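Local coordinates for probable dipeptidase (Pseudomonas aeruginosa, PDB 3B40), which probably acts as a metal-dependent dipeptidase of the membrane dipeptidase family (peptidase family M19), at residues I208-Q213 with V231-A236. The protein carries 11 engineered substitutions. Numbering follows the deposited sequence.
Sequences IIDVSQ and VASHSA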
loop_
_atom_site.group_PDB
_atom_site.type_symbol
_atom_site.label_atom_id
_atom_site.label_comp_id
_atom_site.label_asym_id
_atom_site.label_seq_id
_atom_site.Cartn_x
_atom_site.Cartn_y
_atom_site.Cartn_z
ATOM N N ILE A 208 3.634 -9.007 -10.881
ATOM C CA ILE A 208 2.359 -8.314 -10.806
ATOM C C ILE A 208 2.638 -6.815 -10.863
ATOM O O ILE A 208 3.453 -6.309 -10.079
ATOM C CB ILE A 208 1.585 -8.613 -9.483
ATOM C CG1 ILE A 208 1.290 -10.112 -9.308
ATOM C CG2 ILE A 208 0.252 -7.826 -9.450
ATOM C CD1 ILE A 208 1.026 -10.522 -7.845
ATOM N N ILE A 209 1.984 -6.120 -11.786
ATOM C CA ILE A 209 2.023 -4.647 -11.783
ATOM C C ILE A 209 1.028 -4.049 -10.789
ATOM O O ILE A 209 -0.174 -4.365 -10.831
ATOM C CB ILE A 209 1.779 -4.042 -13.192
ATOM C CG1 ILE A 209 2.846 -4.532 -14.189
ATOM C CG2 ILE A 209 1.738 -2.459 -13.084
ATOM C CD1 ILE A 209 2.447 -4.391 -15.661
ATOM N N ASP A 210 1.536 -3.178 -9.915
ATOM C CA ASP A 210 0.756 -2.530 -8.844
ATOM C C ASP A 210 0.540 -1.045 -9.184
ATOM O O ASP A 210 1.509 -0.306 -9.379
ATOM C CB ASP A 210 1.503 -2.698 -7.517
ATOM C CG ASP A 210 0.816 -2.015 -6.334
ATOM O OD1 ASP A 210 -0.342 -1.540 -6.447
ATOM O OD2 ASP A 210 1.474 -1.958 -5.269
ATOM N N VAL A 211 -0.727 -0.632 -9.297
ATOM C CA VAL A 211 -1.035 0.715 -9.694
ATOM C C VAL A 211 -1.374 1.670 -8.537
ATOM O O VAL A 211 -1.600 2.841 -8.785
ATOM C CB VAL A 211 -2.156 0.773 -10.790
ATOM C CG1 VAL A 211 -1.748 -0.084 -12.001
ATOM C CG2 VAL A 211 -3.481 0.318 -10.209
ATOM N N SER A 212 -1.394 1.193 -7.294
ATOM C CA SER A 212 -1.644 2.102 -6.159
ATOM C C SER A 212 -0.526 3.151 -6.141
ATOM O O SER A 212 0.622 2.781 -6.339
ATOM C CB SER A 212 -1.683 1.340 -4.826
ATOM O OG SER A 212 -2.909 0.634 -4.691
ATOM N N GLN A 213 -0.889 4.435 -5.949
ATOM C CA GLN A 213 0.041 5.589 -5.841
ATOM C C GLN A 213 0.325 6.308 -7.186
ATOM O O GLN A 213 0.773 7.456 -7.206
ATOM C CB GLN A 213 1.365 5.221 -5.147
ATOM C CG GLN A 213 1.286 4.534 -3.724
ATOM C CD GLN A 213 1.474 5.452 -2.540
ATOM O OE1 GLN A 213 1.680 6.658 -2.695
ATOM N NE2 GLN A 213 1.416 4.871 -1.303
ATOM N N VAL A 231 -3.060 -4.894 -10.274
ATOM C CA VAL A 231 -3.562 -4.835 -8.918
ATOM C C VAL A 231 -3.374 -3.421 -8.373
ATOM O O VAL A 231 -2.459 -2.702 -8.778
ATOM C CB VAL A 231 -2.817 -5.933 -8.043
ATOM C CG1 VAL A 231 -2.970 -5.697 -6.567
ATOM C CG2 VAL A 231 -3.323 -7.387 -8.461
ATOM N N ALA A 232 -4.261 -2.998 -7.487
ATOM C CA ALA A 232 -4.001 -1.847 -6.667
ATOM C C ALA A 232 -3.799 -2.405 -5.240
ATOM O O ALA A 232 -4.778 -2.785 -4.595
ATOM C CB ALA A 232 -5.193 -0.878 -6.713
ATOM N N SER A 233 -2.549 -2.438 -4.772
ATOM C CA SER A 233 -2.194 -3.154 -3.548
ATOM C C SER A 233 -2.679 -2.432 -2.261
ATOM O O SER A 233 -2.819 -3.062 -1.214
ATOM C CB SER A 233 -0.680 -3.385 -3.504
ATOM O OG SER A 233 -0.021 -2.141 -3.288
ATOM N N HIS A 234 -2.945 -1.121 -2.355
ATOM C CA HIS A 234 -3.502 -0.358 -1.234
ATOM C C HIS A 234 -4.149 0.909 -1.753
ATOM O O HIS A 234 -3.457 1.949 -1.891
ATOM C CB HIS A 234 -2.434 -0.034 -0.159
ATOM C CG HIS A 234 -1.196 0.664 -0.673
ATOM N ND1 HIS A 234 -0.517 0.261 -1.800
ATOM C CD2 HIS A 234 -0.479 1.699 -0.163
ATOM C CE1 HIS A 234 0.553 1.023 -1.977
ATOM N NE2 HIS A 234 0.608 1.895 -0.989
ATOM N N SER A 235 -5.445 0.816 -2.063
ATOM C CA SER A 235 -6.235 1.963 -2.570
ATOM C C SER A 235 -7.653 1.962 -1.970
ATOM O O SER A 235 -8.127 0.910 -1.559
ATOM C CB SER A 235 -6.317 1.908 -4.105
ATOM O OG SER A 235 -5.080 2.291 -4.711
ATOM N N ALA A 236 -8.317 3.124 -1.902
ATOM C CA ALA A 236 -9.734 3.229 -1.475
ATOM C C ALA A 236 -10.518 4.031 -2.551
ATOM O O ALA A 236 -9.871 4.669 -3.415
ATOM C CB ALA A 236 -9.836 3.911 -0.089
#
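Neighbouring parallel strands of a beta-alpha-beta unit in the TIM-barrel-type sheet meet here, Asp-210 beside Val-231, and the contact continues past the C-terminal part of strand 208-210 and round the corner at Ser-233 and His-234. Two backbone bonds fix the register: Val-231 N gives to Ile-209 O (3.0 Å) and Val-211 N to Val-231 O (2.7 Å). Nearer the start of the strands, Ile-208 CG2 and Val-231 CG2 touch at 3.7 Å.

Toward the other end polar side chains take over. Asp-210 CG stands anti to the backbone N (chi1 178°), and both carboxylate oxygens bond to Ser-233. OD1 accepts Ser-233 N (2.9 Å) and, in an Asx turn, Ser-212 N (3.0 Å); the two donors approach from opposite faces of the carboxylate, each well out of its plane. OD2 takes the hydroxyl of Ser-233 in a very short bond, and that OG also accepts from His-234 ND1, so a chain of hydrogen bonds links carboxylate, hydroxyl and imidazole. Ser-212 OG receives His-234 N (2.9 Å) and shares a hydrogen bond with Ser-235 OG (2.7 Å), while Ser-212 CB lies obliquely against the imidazole near ND1. At the ring's other nitrogen, Gln-213 NE2 donates almost straight (172°) to His-234 NE2, tilted from the ring plane, with amide and ring planes 52° apart; Arg-176 holds Gln-213 OE1. Both imidazole nitrogens are thus engaged, which should fix the ring's rotation.

The contact is buried: strands 160-162 and 261-265 flank the pair, helix 216-225 connects strands 208-210 and 230-235 and packs on Val-211, and helix 389-409 lies against Ile-208.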